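Local coordinates for metallo-beta-lactamase (Pseudomonas stutzeri, PDB 4ZEJ), which probably hydrolyses the beta-lactam ring of antibiotics to a substituted beta-amino acid, as a periplasmic class B enzyme that binds two zinc ions, at residues D1-R7 / H18-R23; E9-E13 / Q193-P197. All coordinates share one frame; numbering follows the deposited sequence.

Contact 1: D1-R7 / H18-R23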
ATOM      1  N   ASP A   1     -13.430  10.086 -20.136  1.00 47.15           N
ATOM      2  CA  ASP A   1     -13.212   9.948 -18.658  1.00 45.83           C
ATOM      3  C   ASP A   1     -13.663   8.609 -18.004  1.00 42.80           C
ATOM      4  O   ASP A   1     -13.595   8.482 -16.785  1.00 41.93           O
ATOM      5  CB  ASP A   1     -13.840  11.152 -17.918  1.00 48.96           C
ATOM      6  CG  ASP A   1     -12.851  12.299 -17.694  1.00 50.41           C
ATOM      7  OD1 ASP A   1     -11.916  12.140 -16.874  1.00 50.40           O
ATOM      8  OD2 ASP A   1     -13.026  13.371 -18.309  1.00 53.34           O
ATOM      9  N   GLU A   2     -14.087   7.612 -18.789  1.00 41.23           N
ATOM     10  CA  GLU A   2     -14.396   6.267 -18.262  1.00 38.82           C
ATOM     11  C   GLU A   2     -13.135   5.641 -17.636  1.00 34.84           C
ATOM     12  O   GLU A   2     -12.022   5.881 -18.109  1.00 33.29           O
ATOM     13  CB  GLU A   2     -14.892   5.373 -19.403  1.00 40.45           C
ATOM     14  CG  GLU A   2     -15.249   3.924 -19.052  1.00 40.38           C
ATOM     15  CD  GLU A   2     -15.733   3.111 -20.263  1.00 42.47           C
ATOM     16  OE1 GLU A   2     -15.956   1.875 -20.109  1.00 42.03           O
ATOM     17  OE2 GLU A   2     -15.891   3.696 -21.370  1.00 44.22           O
ATOM     18  N   VAL A   3     -13.324   4.871 -16.567  1.00 32.59           N
ATOM     19  CA  VAL A   3     -12.258   4.045 -16.009  1.00 30.14           C
ATOM     20  C   VAL A   3     -12.742   2.608 -15.865  1.00 29.14           C
ATOM     21  O   VAL A   3     -13.955   2.377 -15.735  1.00 30.14           O
ATOM     22  CB  VAL A   3     -11.740   4.545 -14.637  1.00 29.65           C
ATOM     23  CG1 VAL A   3     -11.230   5.976 -14.767  1.00 30.65           C
ATOM     24  CG2 VAL A   3     -12.806   4.430 -13.548  1.00 30.41           C
ATOM     25  N   PRO A   4     -11.799   1.645 -15.862  1.00 26.98           N
ATOM     26  CA  PRO A   4     -12.203   0.260 -15.601  1.00 26.93           C
ATOM     27  C   PRO A   4     -12.738   0.074 -14.186  1.00 27.23           C
ATOM     28  O   PRO A   4     -12.464   0.896 -13.306  1.00 26.63           O
ATOM     29  CB  PRO A   4     -10.901  -0.537 -15.777  1.00 25.54           C
ATOM     30  CG  PRO A   4     -10.015   0.346 -16.606  1.00 25.41           C
ATOM     31  CD  PRO A   4     -10.367   1.744 -16.200  1.00 25.79           C
ATOM     32  N   GLU A   5     -13.480  -1.013 -13.981  1.00 28.62           N
ATOM     33  CA  GLU A   5     -13.933  -1.412 -12.654  1.00 29.36           C
ATOM     34  C   GLU A   5     -12.758  -2.012 -11.875  1.00 27.46           C
ATOM     35  O   GLU A   5     -11.743  -2.385 -12.456  1.00 26.46           O
ATOM     36  CB  GLU A   5     -15.051  -2.463 -12.744  1.00 32.07           C
ATOM     37  CG  GLU A   5     -16.295  -2.067 -13.549  1.00 35.08           C
ATOM     38  CD  GLU A   5     -17.157  -0.995 -12.904  1.00 36.97           C
ATOM     39  OE1 GLU A   5     -17.990  -0.401 -13.624  1.00 39.24           O
ATOM     40  OE2 GLU A   5     -17.033  -0.735 -11.684  1.00 37.31           O
ATOM     41  N   LEU A   6     -12.909  -2.119 -10.559  1.00 26.90           N
ATOM     42  CA  LEU A   6     -11.959  -2.853  -9.724  1.00 26.04           C
ATOM     43  C   LEU A   6     -11.898  -4.303 -10.169  1.00 25.98           C
ATOM     44  O   LEU A   6     -12.920  -4.872 -10.562  1.00 27.11           O
ATOM     45  CB  LEU A   6     -12.423  -2.838  -8.251  1.00 27.16           C
ATOM     46  CG  LEU A   6     -11.518  -3.563  -7.233  1.00 26.99           C
ATOM     47  CD1 LEU A   6     -10.783  -2.631  -6.298  1.00 26.61           C
ATOM     48  CD2 LEU A   6     -12.332  -4.543  -6.418  1.00 28.92           C
ATOM     49  N   ARG A   7     -10.726  -4.911 -10.074  1.00 24.60           N
ATOM     50  CA  ARG A   7     -10.632  -6.369 -10.160  1.00 25.69           C
ATOM     51  C   ARG A   7      -9.810  -6.935  -9.016  1.00 25.41           C
ATOM     52  O   ARG A   7      -9.039  -6.220  -8.372  1.00 24.00           O
ATOM     53  CB  ARG A   7     -10.114  -6.819 -11.523  1.00 25.92           C
ATOM     54  CG  ARG A   7      -8.727  -6.332 -11.821  1.00 24.32           C
ATOM     55  CD  ARG A   7      -8.292  -6.848 -13.179  1.00 24.88           C
ATOM     56  NE  ARG A   7      -6.878  -6.641 -13.385  1.00 23.73           N
ATOM     57  CZ  ARG A   7      -6.308  -5.518 -13.826  1.00 22.75           C
ATOM     58  NH1 ARG A   7      -7.024  -4.426 -14.092  1.00 22.24           N
ATOM     59  NH2 ARG A   7      -4.991  -5.498 -13.993  1.00 22.47           N
ATOM     60  N   HIS A  18      -5.793  -6.412  -5.358  1.00 21.48           N
ATOM     61  CA  HIS A  18      -6.839  -5.597  -5.942  1.00 21.10           C
ATOM     62  C   HIS A  18      -6.225  -4.480  -6.776  1.00 20.21           C
ATOM     63  O   HIS A  18      -5.255  -3.846  -6.364  1.00 19.60           O
ATOM     64  CB  HIS A  18      -7.882  -5.106  -4.916  1.00 21.60           C
ATOM     65  CG  HIS A  18      -7.385  -4.153  -3.873  1.00 21.38           C
ATOM     66  ND1 HIS A  18      -7.217  -2.805  -4.111  1.00 21.22           N
ATOM     67  CD2 HIS A  18      -7.157  -4.326  -2.549  1.00 21.95           C
ATOM     68  CE1 HIS A  18      -6.850  -2.203  -2.997  1.00 21.56           C
ATOM     69  NE2 HIS A  18      -6.816  -3.099  -2.032  1.00 22.06           N
ATOM     70  N   THR A  19      -6.762  -4.306  -7.978  1.00 20.27           N
ATOM     71  CA  THR A  19      -6.287  -3.311  -8.928  1.00 20.03           C
ATOM     72  C   THR A  19      -7.443  -2.378  -9.238  1.00 20.20           C
ATOM     73  O   THR A  19      -8.528  -2.832  -9.622  1.00 20.58           O
ATOM     74  CB  THR A  19      -5.778  -3.956 -10.232  1.00 20.49           C
ATOM     75  OG1 THR A  19      -4.767  -4.921  -9.928  1.00 21.62           O
ATOM     76  CG2 THR A  19      -5.181  -2.894 -11.160  1.00 20.47           C
ATOM     77  N   SER A  20      -7.204  -1.082  -9.058  1.00 19.71           N
ATOM     78  CA  SER A  20      -8.164  -0.055  -9.413  1.00 20.36           C
ATOM     79  C   SER A  20      -7.448   1.074 -10.108  1.00 20.07           C
ATOM     80  O   SER A  20      -6.197   1.096 -10.165  1.00 19.76           O
ATOM     81  CB  SER A  20      -8.927   0.449  -8.181  1.00 21.15           C
ATOM     82  OG  SER A  20      -8.054   1.025  -7.227  1.00 21.39           O
ATOM     83  N   TYR A  21      -8.232   2.010 -10.645  1.00 20.36           N
ATOM     84  CA  TYR A  21      -7.682   3.061 -11.483  1.00 20.54           C
ATOM     85  C   TYR A  21      -8.208   4.461 -11.192  1.00 22.06           C
ATOM     86  O   TYR A  21      -9.312   4.633 -10.651  1.00 22.67           O
ATOM     87  CB  TYR A  21      -8.003   2.774 -12.938  1.00 20.60           C
ATOM     88  CG  TYR A  21      -7.536   1.474 -13.550  1.00 19.79           C
ATOM     89  CD1 TYR A  21      -6.426   1.449 -14.379  1.00 19.80           C
ATOM     90  CD2 TYR A  21      -8.252   0.283 -13.370  1.00 19.67           C
ATOM     91  CE1 TYR A  21      -6.022   0.284 -15.021  1.00 19.72           C
ATOM     92  CE2 TYR A  21      -7.839  -0.896 -13.985  1.00 19.61           C
ATOM     93  CZ  TYR A  21      -6.728  -0.883 -14.819  1.00 19.52           C
ATOM     94  OH  TYR A  21      -6.339  -2.018 -15.478  1.00 19.59           O
ATOM     95  N   SER A  22      -7.433   5.460 -11.596  1.00 22.80           N
ATOM     96  CA  SER A  22      -7.920   6.845 -11.679  1.00 24.88           C
ATOM     97  C   SER A  22      -7.275   7.536 -12.854  1.00 26.20           C
ATOM     98  O   SER A  22      -6.178   7.163 -13.269  1.00 25.69           O
ATOM     99  CB  SER A  22      -7.619   7.602 -10.391  1.00 25.82           C
ATOM    100  OG  SER A  22      -8.183   8.900 -10.418  1.00 27.79           O
ATOM    101  N   ARG A  23      -7.969   8.522 -13.415  1.00 28.20           N
ATOM    102  CA  ARG A  23      -7.364   9.395 -14.413  1.00 30.28           C
ATOM    103  C   ARG A  23      -6.734  10.572 -13.680  1.00 32.60           C
ATOM    104  O   ARG A  23      -7.445  11.317 -13.014  1.00 33.98           O
ATOM    105  CB  ARG A  23      -8.398   9.853 -15.435  1.00 31.73           C
ATOM    106  CG  ARG A  23      -8.795   8.730 -16.387  1.00 31.03           C
ATOM    107  CD  ARG A  23      -9.871   9.193 -17.334  1.00 32.58           C
ATOM    108  NE  ARG A  23     -10.335   8.173 -18.276  1.00 32.22           N
ATOM    109  CZ  ARG A  23      -9.874   7.986 -19.520  1.00 32.56           C
ATOM    110  NH1 ARG A  23      -8.862   8.716 -20.012  1.00 33.12           N
ATOM    111  NH2 ARG A  23     -10.438   7.051 -20.291  1.00 32.39           N
TER
HETATM  112  O   HOH W   1     -10.914   1.079 -11.009  1.00 24.59           O
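At the edge of the seven-stranded sheet of the metallo-beta-lactamase alphabeta/betaalpha fold, the N-terminal residues 1-7 run antiparallel to strand 18-23 but join it as a true strand only at their end. There Arg7 and Thr19 form an antiparallel hydrogen-bonded pair, Arg7 N to Thr19 O at 3.1 Å and Thr19 N to Arg7 O at 3.0 Å. Upstream the two chains draw apart, and a water bridges them, donating to Pro4 O and accepting from Tyr21 N. Proline suits this stretch: it has no N-H to offer a neighbouring strand, and its rigid ring crosses Tyr21 at about a right angle, bringing CG over the aromatic face, toward the rim. Pro4 CG makes a CH-pi contact 3.8 Å from the centroid of the Tyr21 ring, 18° off the normal. The Tyr21 hydroxyl meanwhile reaches Arg7, whose NH1 donates to Tyr21 OH at 2.9 Å, nearly in the guanidinium plane. Arg7 CG sits between its own backbone N and carbonyl carbon (chi1 62°), and from there the extended chain runs alongside Thr19, whose CG2 lies against one guanidinium face. Arg7 NE forms a salt bridge with Glu9, so two of its nitrogens are engaged, which should limit its rotation. On the other side of the chain Leu6 CD1 meets His18 CB and Ser20 CB at 4.1 Å each, and the leucine also packs on Leu58 of helix 52-64. Near the N terminus a long arginine does what the parted backbones cannot: Arg23, extended from CG to NE, grips one carbonyl side-on, NE and NH2 each donating to Glu2 O at 2.9 Å. NH2 approaches in the carbonyl plane, whereas NE stands 41° out of it.

Contact 2: E9-E13 / Q193-P197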
ATOM      1  N   GLU A   9      -7.568 -10.434  -7.928  1.00 28.58           N
ATOM      2  CA  GLU A   9      -6.892 -11.601  -8.489  1.00 30.33           C
ATOM      3  C   GLU A   9      -6.009 -12.252  -7.424  1.00 30.10           C
ATOM      4  O   GLU A   9      -5.405 -11.560  -6.605  1.00 28.75           O
ATOM      5  CB  GLU A   9      -6.119 -11.161  -9.759  1.00 30.82           C
ATOM      6  CG  GLU A   9      -7.071 -10.869 -10.936  1.00 32.07           C
ATOM      7  CD  GLU A   9      -6.480 -10.047 -12.070  1.00 32.33           C
ATOM      8  OE1 GLU A   9      -6.035  -8.927 -11.813  1.00 30.81           O
ATOM      9  OE2 GLU A   9      -6.515 -10.501 -13.245  1.00 34.79           O
ATOM     10  N   LYS A  10      -5.951 -13.582  -7.408  1.00 31.28           N
ATOM     11  CA  LYS A  10      -5.159 -14.294  -6.399  1.00 32.05           C
ATOM     12  C   LYS A  10      -3.663 -14.182  -6.700  1.00 31.58           C
ATOM     13  O   LYS A  10      -3.255 -14.385  -7.836  1.00 32.45           O
ATOM     14  CB  LYS A  10      -5.559 -15.771  -6.353  1.00 34.71           C
ATOM     15  CG  LYS A  10      -4.963 -16.555  -5.191  1.00 36.27           C
ATOM     16  CD  LYS A  10      -5.545 -17.957  -5.161  1.00 39.22           C
ATOM     17  CE  LYS A  10      -4.857 -18.859  -4.159  1.00 41.20           C
ATOM     18  NZ  LYS A  10      -5.389 -20.251  -4.256  1.00 44.44           N
ATOM     19  N   VAL A  11      -2.857 -13.881  -5.683  1.00 30.96           N
ATOM     20  CA  VAL A  11      -1.386 -13.900  -5.784  1.00 31.33           C
ATOM     21  C   VAL A  11      -0.867 -15.278  -5.363  1.00 33.64           C
ATOM     22  O   VAL A  11      -0.096 -15.923  -6.074  1.00 34.74           O
ATOM     23  CB  VAL A  11      -0.742 -12.811  -4.892  1.00 30.14           C
ATOM     24  CG1 VAL A  11       0.779 -12.860  -4.974  1.00 31.13           C
ATOM     25  CG2 VAL A  11      -1.263 -11.434  -5.286  1.00 28.22           C
ATOM     26  N   LYS A  12      -1.285 -15.699  -4.179  1.00 34.74           N
ATOM     27  CA  LYS A  12      -1.013 -17.036  -3.665  1.00 37.42           C
ATOM     28  C   LYS A  12      -2.070 -17.351  -2.613  1.00 37.85           C
ATOM     29  O   LYS A  12      -2.965 -16.525  -2.378  1.00 35.91           O
ATOM     30  CB  LYS A  12       0.410 -17.129  -3.095  1.00 39.05           C
ATOM     31  CG  LYS A  12       0.696 -16.255  -1.872  1.00 38.36           C
ATOM     32  CD  LYS A  12       2.172 -16.305  -1.460  1.00 40.08           C
ATOM     33  CE  LYS A  12       2.611 -17.657  -0.942  1.00 43.17           C
ATOM     34  NZ  LYS A  12       4.012 -17.642  -0.422  1.00 44.98           N
ATOM     35  N   GLU A  13      -1.975 -18.528  -1.987  1.00 39.98           N
ATOM     36  CA  GLU A  13      -2.918 -18.912  -0.934  1.00 41.07           C
ATOM     37  C   GLU A  13      -3.107 -17.750   0.048  1.00 38.82           C
ATOM     38  O   GLU A  13      -2.131 -17.193   0.562  1.00 37.92           O
ATOM     39  CB  GLU A  13      -2.443 -20.155  -0.175  1.00 44.68           C
ATOM     40  CG  GLU A  13      -3.432 -20.660   0.890  1.00 46.94           C
ATOM     41  CD  GLU A  13      -2.901 -21.812   1.719  1.00 50.65           C
ATOM     42  OE1 GLU A  13      -1.696 -22.122   1.621  1.00 52.28           O
ATOM     43  OE2 GLU A  13      -3.689 -22.423   2.482  1.00 53.08           O
ATOM     44  N   GLN A 193       9.942 -13.387  -0.701  1.00 29.59           N
ATOM     45  CA  GLN A 193       9.842 -14.141  -1.955  1.00 29.77           C
ATOM     46  C   GLN A 193       9.088 -13.352  -3.026  1.00 28.04           C
ATOM     47  O   GLN A 193       9.327 -13.539  -4.213  1.00 27.92           O
ATOM     48  CB  GLN A 193       9.166 -15.492  -1.714  1.00 31.62           C
ATOM     49  CG  GLN A 193      10.018 -16.450  -0.883  1.00 33.56           C
ATOM     50  CD  GLN A 193       9.301 -17.727  -0.483  1.00 35.58           C
ATOM     51  OE1 GLN A 193       8.245 -18.057  -1.018  1.00 36.30           O
ATOM     52  NE2 GLN A 193       9.894 -18.475   0.441  1.00 37.34           N
ATOM     53  N   ILE A 194       8.159 -12.502  -2.593  1.00 26.62           N
ATOM     54  CA  ILE A 194       7.343 -11.701  -3.486  1.00 25.55           C
ATOM     55  C   ILE A 194       7.363 -10.282  -2.940  1.00 24.11           C
ATOM     56  O   ILE A 194       7.198 -10.070  -1.732  1.00 24.01           O
ATOM     57  CB  ILE A 194       5.890 -12.229  -3.570  1.00 26.37           C
ATOM     58  CG1 ILE A 194       5.865 -13.646  -4.165  1.00 28.28           C
ATOM     59  CG2 ILE A 194       4.994 -11.260  -4.355  1.00 25.54           C
ATOM     60  CD1 ILE A 194       4.523 -14.359  -4.078  1.00 29.49           C
ATOM     61  N   VAL A 195       7.570  -9.322  -3.836  1.00 22.70           N
ATOM     62  CA  VAL A 195       7.442  -7.920  -3.527  1.00 21.81           C
ATOM     63  C   VAL A 195       6.387  -7.307  -4.434  1.00 20.95           C
ATOM     64  O   VAL A 195       6.406  -7.503  -5.659  1.00 20.89           O
ATOM     65  CB  VAL A 195       8.780  -7.170  -3.697  1.00 21.52           C
ATOM     66  CG1 VAL A 195       8.584  -5.682  -3.453  1.00 21.00           C
ATOM     67  CG2 VAL A 195       9.830  -7.756  -2.751  1.00 22.49           C
ATOM     68  N   ILE A 196       5.475  -6.565  -3.817  1.00 20.73           N
ATOM     69  CA  ILE A 196       4.359  -5.943  -4.516  1.00 20.55           C
ATOM     70  C   ILE A 196       4.532  -4.410  -4.516  1.00 19.53           C
ATOM     71  O   ILE A 196       4.571  -3.780  -3.451  1.00 19.34           O
ATOM     72  CB  ILE A 196       3.014  -6.411  -3.900  1.00 21.59           C
ATOM     73  CG1 ILE A 196       2.976  -7.959  -3.996  1.00 22.98           C
ATOM     74  CG2 ILE A 196       1.822  -5.735  -4.600  1.00 21.44           C
ATOM     75  CD1 ILE A 196       1.735  -8.652  -3.558  1.00 24.40           C
ATOM     76  N   PRO A 197       4.649  -3.802  -5.719  1.00 18.89           N
ATOM     77  CA  PRO A 197       4.720  -2.339  -5.811  1.00 18.53           C
ATOM     78  C   PRO A 197       3.324  -1.712  -5.736  1.00 18.64           C
ATOM     79  O   PRO A 197       2.323  -2.383  -5.967  1.00 18.72           O
ATOM     80  CB  PRO A 197       5.329  -2.117  -7.202  1.00 18.18           C
ATOM     81  CG  PRO A 197       4.778  -3.238  -8.009  1.00 18.38           C
ATOM     82  CD  PRO A 197       4.681  -4.417  -7.062  1.00 19.04           C
TER
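No hydrogen bond joins Val11 and Lys12 to Ile194 and Ile196, although all four belong to strands; the contact is made by side-chain ends across the gap between two different sheets. The axes of strands 9-12 and 194-197 approach to 10.4 Å, at 145° between their directions, a spacing that branched aliphatic residues can fill. Ile194 CD1 is the focal point, with Val11 CG1 at 4.1 Å and Lys12 CD at 4.0 Å. Two consecutive residues of a regular strand would point to opposite faces, yet both Val11 and Lys12 turn toward the other sheet. A classic beta bulge explains this: the pair lies opposite the single residue Ile15 on the adjoining strand. Val11 uses both branches, because with CG1 anti to the backbone N (chi1 179°) the second methyl, CG2, is left to approach Ile196 CD1 at 4.4 Å. Lysine suits the outer margin, since its methylene chain can pass alongside Ile194, CD meeting CD1, while the ammonium group reaches a polar partner. The chain bends at chi3 (-67°), and NZ is hydrogen-bonded to Ser150 O; the side-chain oxygen of Gln193 is merely nearby, with Lys12 NZ 4.3 Å from Gln193 OE1. Farther in, Ile196 is buried against Leu17 of strand 15-24, Phe154 of strand 152-156 and Ile202, while Ile194 packs on Ile152; strand 194-197, at the margin of its five-stranded sheet, is hydrogen-bonded to strand 152-156, and strand 7-12 is the outermost of the seven-stranded sheet facing it.

Strand 7-12 links the two contacts, its start serving contact 1 and its bulged end contact 2, with their centres 20 Å apart. Contact 1 works within one sheet and buries 611 Å², using backbone pairing, arginine hydrogen bonds and a bridging water; contact 2 joins two sheets, buries 163 Å² and relies on aliphatic ends alone. Neither is deep core: contact 1 is partly buried, with exposed arginines beside buried His18, Thr19 and Ser20, while contact 2 lies at the surface, with Ile196 its one buried member. Each has a residue near the zinc site, the side chain of Ser20 about 7 Å from that of Asp80 and the side chain of Ile196 about 9 Å from that of His199.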